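Local coordinates for protein ABC-type amino acid transport system, periplasmic component (PDB 4YMX) that binds arginine in a cleft between two lobes, as the extracytoplasmic substrate-binding component of an amino acid ABC transporter, at residues S44-P49 and L172-D177; D177-L182 and A199-Y204. One frame throughout, in Å; residues are numbered along the deposited sequence.

Interaction 1 of 2, residues S44-P49 and L172-D177. With ARG (arginine), chain C.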
loop_
_atom_site.group_PDB
_atom_site.type_symbol
_atom_site.label_atom_id
_atom_site.label_comp_id
_atom_site.label_asym_id
_atom_site.label_seq_id
_atom_site.Cartn_x
_atom_site.Cartn_y
_atom_site.Cartn_z
ATOM N N SER A 44 -6.962 -2.297 1.865
ATOM C CA SER A 44 -6.369 -3.343 2.689
ATOM C C SER A 44 -5.671 -2.627 3.829
ATOM O O SER A 44 -4.602 -2.048 3.638
ATOM C CB SER A 44 -5.368 -4.164 1.875
ATOM O OG SER A 44 -4.780 -5.189 2.666
ATOM N N ALA A 45 -6.291 -2.625 5.006
ATOM C CA ALA A 45 -5.839 -1.774 6.113
ATOM C C ALA A 45 -4.772 -2.443 6.986
ATOM O O ALA A 45 -4.905 -2.560 8.217
ATOM C CB ALA A 45 -7.030 -1.295 6.956
ATOM N N ASP A 46 -3.701 -2.849 6.317
ATOM C CA ASP A 46 -2.538 -3.464 6.925
ATOM C C ASP A 46 -1.292 -2.677 6.545
ATOM O O ASP A 46 -0.188 -3.214 6.546
ATOM C CB ASP A 46 -2.403 -4.893 6.396
ATOM C CG ASP A 46 -2.275 -4.958 4.865
ATOM O OD1 ASP A 46 -2.515 -3.945 4.165
ATOM O OD2 ASP A 46 -1.940 -6.042 4.360
ATOM N N PHE A 47 -1.471 -1.402 6.216
ATOM C CA PHE A 47 -0.473 -0.650 5.464
ATOM C C PHE A 47 -0.297 0.754 6.036
ATOM O O PHE A 47 -0.501 1.751 5.328
ATOM C CB PHE A 47 -0.944 -0.574 4.004
ATOM C CG PHE A 47 0.164 -0.571 2.967
ATOM C CD1 PHE A 47 0.284 0.487 2.074
ATOM C CD2 PHE A 47 1.049 -1.633 2.858
ATOM C CE1 PHE A 47 1.260 0.483 1.078
ATOM C CE2 PHE A 47 2.026 -1.645 1.874
ATOM C CZ PHE A 47 2.146 -0.579 0.993
ATOM N N PRO A 48 0.073 0.851 7.328
ATOM C CA PRO A 48 0.315 2.170 7.920
ATOM C C PRO A 48 1.507 2.834 7.234
ATOM O O PRO A 48 2.473 2.145 6.922
ATOM C CB PRO A 48 0.670 1.829 9.375
ATOM C CG PRO A 48 1.232 0.420 9.302
ATOM C CD PRO A 48 0.397 -0.245 8.270
ATOM N N PRO A 49 1.474 4.159 7.032
ATOM C CA PRO A 49 0.459 5.133 7.446
ATOM C C PRO A 49 -0.620 5.425 6.404
ATOM O O PRO A 49 -1.351 6.412 6.567
ATOM C CB PRO A 49 1.293 6.393 7.673
ATOM C CG PRO A 49 2.334 6.292 6.604
ATOM C CD PRO A 49 2.697 4.828 6.545
ATOM N N LEU A 172 1.775 -13.982 1.390
ATOM C CA LEU A 172 0.814 -13.674 2.449
ATOM C C LEU A 172 -0.316 -12.770 1.955
ATOM O O LEU A 172 -0.108 -11.893 1.112
ATOM C CB LEU A 172 1.530 -12.971 3.615
ATOM C CG LEU A 172 2.410 -13.800 4.561
ATOM C CD1 LEU A 172 1.624 -14.958 5.176
ATOM C CD2 LEU A 172 3.686 -14.301 3.881
ATOM N N ASN A 173 -1.506 -12.962 2.513
ATOM C CA ASN A 173 -2.613 -12.053 2.245
ATOM C C ASN A 173 -2.372 -10.654 2.791
ATOM O O ASN A 173 -2.663 -9.670 2.119
ATOM C CB ASN A 173 -3.909 -12.599 2.843
ATOM C CG ASN A 173 -4.407 -13.826 2.123
ATOM O OD1 ASN A 173 -4.123 -14.021 0.940
ATOM N ND2 ASN A 173 -5.151 -14.664 2.833
ATOM N N ARG A 174 -1.850 -10.583 4.014
ATOM C CA ARG A 174 -1.724 -9.325 4.748
ATOM C C ARG A 174 -0.295 -9.074 5.204
ATOM O O ARG A 174 0.421 -9.989 5.632
ATOM C CB ARG A 174 -2.654 -9.327 5.969
ATOM C CG ARG A 174 -4.122 -9.524 5.618
ATOM C CD ARG A 174 -4.732 -8.234 5.108
ATOM N NE ARG A 174 -5.178 -7.380 6.210
ATOM C CZ ARG A 174 -6.113 -6.437 6.106
ATOM N NH1 ARG A 174 -6.704 -6.204 4.947
ATOM N NH2 ARG A 174 -6.457 -5.730 7.171
ATOM N N VAL A 175 0.104 -7.812 5.122
ATOM C CA VAL A 175 1.459 -7.404 5.469
ATOM C C VAL A 175 1.798 -7.722 6.920
ATOM O O VAL A 175 2.945 -8.055 7.238
ATOM C CB VAL A 175 1.652 -5.897 5.185
ATOM C CG1 VAL A 175 3.019 -5.420 5.660
ATOM C CG2 VAL A 175 1.487 -5.631 3.694
ATOM N N SER A 176 0.810 -7.628 7.807
ATOM C CA SER A 176 1.052 -7.892 9.218
ATOM C C SER A 176 1.614 -9.301 9.447
ATOM O O SER A 176 2.455 -9.503 10.317
ATOM C CB SER A 176 -0.225 -7.678 10.026
ATOM O OG SER A 176 -1.288 -8.433 9.468
ATOM N N ASP A 177 1.190 -10.263 8.637
ATOM C CA ASP A 177 1.701 -11.625 8.763
ATOM C C ASP A 177 3.123 -11.782 8.253
ATOM O O ASP A 177 3.867 -12.637 8.731
ATOM C CB ASP A 177 0.747 -12.614 8.097
ATOM C CG ASP A 177 -0.550 -12.724 8.845
ATOM O OD1 ASP A 177 -0.508 -13.057 10.049
ATOM O OD2 ASP A 177 -1.609 -12.432 8.254
HETATM N N ARG C . 2.280 -0.481 -3.819
HETATM C CA ARG C . 2.207 -1.965 -3.873
HETATM C C ARG C . 1.259 -2.416 -4.970
HETATM O O ARG C . 0.564 -1.600 -5.574
HETATM C CB ARG C . 1.749 -2.524 -2.526
HETATM C CG ARG C . 0.441 -1.940 -2.028
HETATM C CD ARG C . -0.103 -2.717 -0.840
HETATM N NE ARG C . -1.160 -1.976 -0.168
HETATM C CZ ARG C . -1.817 -2.406 0.902
HETATM N NH1 ARG C . -1.543 -3.583 1.438
HETATM N NH2 ARG C . -2.760 -1.650 1.432
HETATM O OXT ARG C . 1.174 -3.605 -5.271
#
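Asp46 reaches across the ligand cleft of this two-lobed periplasmic binding protein to meet Arg174 and Val175, tying lobe to lobe around the bound arginine. Its CG stands between the backbone N and the carbonyl carbon (chi1 58°), and the two carboxylate oxygens then serve different partners. Asp46 OD2 accepts the backbone N of Val175 at 2.8 Å, an almost straight bond (170°) that arrives on the anti side of the oxygen and 33° out of the carboxylate plane. Val175 stands at the beginning of helix 175-183, whose dipole would probably help to hold the negative charge. Asp46 OD1 receives NH1 of the bound arginine at 2.9 Å. A short acidic side chain suits this place because its two oxygens can bind ligand and opposite lobe at once.

Arg174 lies differently. Its chain is bent at chi2 and chi3, and one face of its guanidinium is turned to the CB and CG of Asp46. Arg174 NE is 4.0 Å from Asp46 OD2, a long salt bridge of charges alone, since the oxygen sits well out of the guanidinium plane. The firmer partner of Arg174 is Asp85, which pairs with NH1. Ser44 OG, 3.2 Å from Arg174 NH1, makes a weak bond to Asp46 OD1 and may help to position that oxygen, while the carbonyl O of Ser44 takes NH2 of the bound arginine at 2.9 Å.

Phe47 spreads one face beneath the ligand, with NE of the bound arginine 3.4 Å above the plane and over the ring centre, a flat surface suited to a planar cation. At the edge of the same ring, Val175 CG2 comes 4.1 Å from Phe47 CD2.

Interaction 2 of 2, residues D177-L182 and A199-Y204; sequences DEFMDL and AYLKEY
Helix 175-183 and segment 199-204, which belongs in part to helix 194-201, approach each other most closely in backbone at Phe179 and Tyr200, whose CA atoms are 7.9 Å apart, a separation that the aromatic side chains between them fill. Phe179 carries the contact. Its CB points toward segment 199-204, with CG anti to the carbonyl carbon (chi1 -79°). The ring lies almost parallel to that of Tyr200 in an offset stack, the planes inclined by only 4° and the centroids 4.2 Å apart. The offset brings the Tyr200 CG over the middle of the Phe179 ring, and Tyr200 CB adds a CH-pi contact to the same face, 3.7 Å from the centroid.

The other neighbours come from different directions. Leu201 CD1 meets Phe179 CE1 at 3.6 Å, at the ring edge and near its plane, the two side chains crossing at about a right angle. Tyr204 touches the root of the phenylalanine, its CE2 lying 3.6 Å from Phe179 CB, and the planes of the two rings are inclined by 32°. Farther out, the methylene CG of Met180 rests 3.6 Å from the hydroxyl OH of Tyr204.

Phenylalanine suits its buried place, where it also packs on Ile190 and Met207, from strands 189-193 and 207-210 of the lobe's sheet. A tyrosine suits the place of Tyr200, where the ring can stack while OH reaches a hydrogen bond with the backbone O of Asp46. An alanine at Phe179 would probably leave the Tyr200 ring without its stacking partner and open a gap beside Leu201 CD1. Such an aromatic cluster joins one helix of an alpha/beta lobe to another and the turn that follows it, the first being the connecting helix of a beta-alpha-beta crossover between strands 168-172 and 189-193.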
loop_
_atom_site.group_PDB
_atom_site.type_symbol
_atom_site.label_atom_id
_atom_site.label_comp_id
_atom_site.label_asym_id
_atom_site.label_seq_id
_atom_site.Cartn_x
_atom_site.Cartn_y
_atom_site.Cartn_z
ATOM N N ASP A 177 1.190 -10.263 8.637
ATOM C CA ASP A 177 1.701 -11.625 8.763
ATOM C C ASP A 177 3.123 -11.782 8.253
ATOM O O ASP A 177 3.867 -12.637 8.731
ATOM C CB ASP A 177 0.747 -12.614 8.097
ATOM C CG ASP A 177 -0.550 -12.724 8.845
ATOM O OD1 ASP A 177 -0.508 -13.057 10.049
ATOM O OD2 ASP A 177 -1.609 -12.432 8.254
ATOM N N GLU A 178 3.520 -10.940 7.306
ATOM C CA GLU A 178 4.892 -10.943 6.816
ATOM C C GLU A 178 5.850 -10.533 7.919
ATOM O O GLU A 178 6.929 -11.109 8.066
ATOM C CB GLU A 178 5.021 -10.005 5.617
ATOM C CG GLU A 178 4.121 -10.410 4.457
ATOM C CD GLU A 178 4.063 -9.356 3.380
ATOM O OE1 GLU A 178 5.132 -8.831 2.984
ATOM O OE2 GLU A 178 2.937 -9.036 2.933
ATOM N N PHE A 179 5.460 -9.527 8.694
ATOM C CA PHE A 179 6.288 -9.102 9.808
ATOM C C PHE A 179 6.334 -10.131 10.927
ATOM O O PHE A 179 7.389 -10.331 11.542
ATOM C CB PHE A 179 5.868 -7.714 10.296
ATOM C CG PHE A 179 6.392 -6.612 9.422
ATOM C CD1 PHE A 179 7.610 -6.023 9.708
ATOM C CD2 PHE A 179 5.700 -6.219 8.276
ATOM C CE1 PHE A 179 8.123 -5.026 8.891
ATOM C CE2 PHE A 179 6.203 -5.223 7.454
ATOM C CZ PHE A 179 7.421 -4.629 7.766
ATOM N N MET A 180 5.218 -10.816 11.163
ATOM C CA MET A 180 5.220 -11.907 12.127
ATOM C C MET A 180 6.144 -13.038 11.665
ATOM O O MET A 180 6.875 -13.619 12.471
ATOM C CB MET A 180 3.797 -12.413 12.377
ATOM C CG MET A 180 2.938 -11.417 13.148
ATOM S SD MET A 180 1.167 -11.759 13.003
ATOM C CE MET A 180 1.064 -13.354 13.809
ATOM N N ASP A 181 6.142 -13.318 10.364
ATOM C CA ASP A 181 7.029 -14.333 9.799
ATOM C C ASP A 181 8.492 -13.995 10.058
ATOM O O ASP A 181 9.273 -14.837 10.505
ATOM C CB ASP A 181 6.833 -14.450 8.284
ATOM C CG ASP A 181 5.583 -15.191 7.905
ATOM O OD1 ASP A 181 5.041 -15.947 8.743
ATOM O OD2 ASP A 181 5.154 -15.032 6.742
ATOM N N LEU A 182 8.871 -12.759 9.757
ATOM C CA LEU A 182 10.257 -12.347 9.945
ATOM C C LEU A 182 10.643 -12.388 11.419
ATOM O O LEU A 182 11.719 -12.891 11.773
ATOM C CB LEU A 182 10.501 -10.963 9.339
ATOM C CG LEU A 182 11.964 -10.501 9.364
ATOM C CD1 LEU A 182 12.856 -11.423 8.541
ATOM C CD2 LEU A 182 12.079 -9.060 8.871
ATOM N N ALA A 199 6.904 2.338 9.531
ATOM C CA ALA A 199 5.802 2.294 10.481
ATOM C C ALA A 199 5.840 1.021 11.327
ATOM O O ALA A 199 5.727 1.080 12.555
ATOM C CB ALA A 199 4.479 2.416 9.753
ATOM N N TYR A 200 6.002 -0.129 10.677
ATOM C CA TYR A 200 6.078 -1.391 11.408
ATOM C C TYR A 200 7.277 -1.453 12.354
ATOM O O TYR A 200 7.183 -2.035 13.435
ATOM C CB TYR A 200 6.111 -2.573 10.441
ATOM C CG TYR A 200 4.740 -3.052 9.987
ATOM C CD1 TYR A 200 4.159 -2.573 8.816
ATOM C CD2 TYR A 200 4.036 -3.996 10.726
ATOM C CE1 TYR A 200 2.913 -3.018 8.395
ATOM C CE2 TYR A 200 2.785 -4.442 10.319
ATOM C CZ TYR A 200 2.233 -3.949 9.150
ATOM O OH TYR A 200 0.997 -4.400 8.741
ATOM N N LEU A 201 8.390 -0.847 11.954
ATOM C CA LEU A 201 9.614 -0.927 12.744
ATOM C C LEU A 201 9.570 -0.042 13.998
ATOM O O LEU A 201 10.443 -0.138 14.860
ATOM C CB LEU A 201 10.844 -0.640 11.871
ATOM C CG LEU A 201 11.485 -1.897 11.264
ATOM C CD1 LEU A 201 10.466 -2.777 10.538
ATOM C CD2 LEU A 201 12.646 -1.531 10.337
ATOM N N LYS A 202 8.544 0.799 14.116
ATOM C CA LYS A 202 8.297 1.491 15.382
ATOM C C LYS A 202 8.016 0.481 16.490
ATOM O O LYS A 202 8.398 0.691 17.647
ATOM C CB LYS A 202 7.154 2.507 15.255
ATOM C CG LYS A 202 7.415 3.610 14.226
ATOM C CD LYS A 202 6.333 4.689 14.261
ATOM C CE LYS A 202 4.943 4.104 14.483
ATOM N NZ LYS A 202 4.541 3.119 13.441
ATOM N N GLU A 203 7.362 -0.627 16.142
ATOM C CA GLU A 203 7.118 -1.691 17.104
ATOM C C GLU A 203 8.152 -2.808 17.009
ATOM O O GLU A 203 8.609 -3.333 18.027
ATOM C CB GLU A 203 5.712 -2.267 16.921
ATOM C CG GLU A 203 4.604 -1.244 17.136
ATOM C CD GLU A 203 4.713 -0.549 18.477
ATOM O OE1 GLU A 203 5.091 -1.207 19.474
ATOM O OE2 GLU A 203 4.428 0.664 18.533
ATOM N N TYR A 204 8.535 -3.170 15.790
ATOM C CA TYR A 204 9.494 -4.247 15.613
ATOM C C TYR A 204 10.926 -3.713 15.701
ATOM O O TYR A 204 11.615 -3.510 14.685
ATOM C CB TYR A 204 9.252 -4.951 14.286
ATOM C CG TYR A 204 8.046 -5.869 14.256
ATOM C CD1 TYR A 204 8.130 -7.172 14.748
ATOM C CD2 TYR A 204 6.838 -5.457 13.695
ATOM C CE1 TYR A 204 7.051 -8.024 14.692
ATOM C CE2 TYR A 204 5.747 -6.312 13.637
ATOM C CZ TYR A 204 5.870 -7.593 14.137
ATOM O OH TYR A 204 4.814 -8.469 14.093
#

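How the interactions relate
Both interactions use helix 175-183 and share Asp177, yet they face different partners. Interaction 1 is buried near the middle of the chain, where the beginning of the helix meets the opposite lobe across the ligand cleft; its chemistry is mainly polar and charged, beside the bound arginine. Interaction 2 lies nearer the surface, within one lobe, and rests on aromatic and aliphatic contacts without directional bonds between its segments. The centres of interactions 1 and 2 are about 10 Å apart. Tyr200 belongs to interaction 2 but its hydroxyl also serves segment 44-49, and Pro48 of 44-49 touches Ala199 of 199-204.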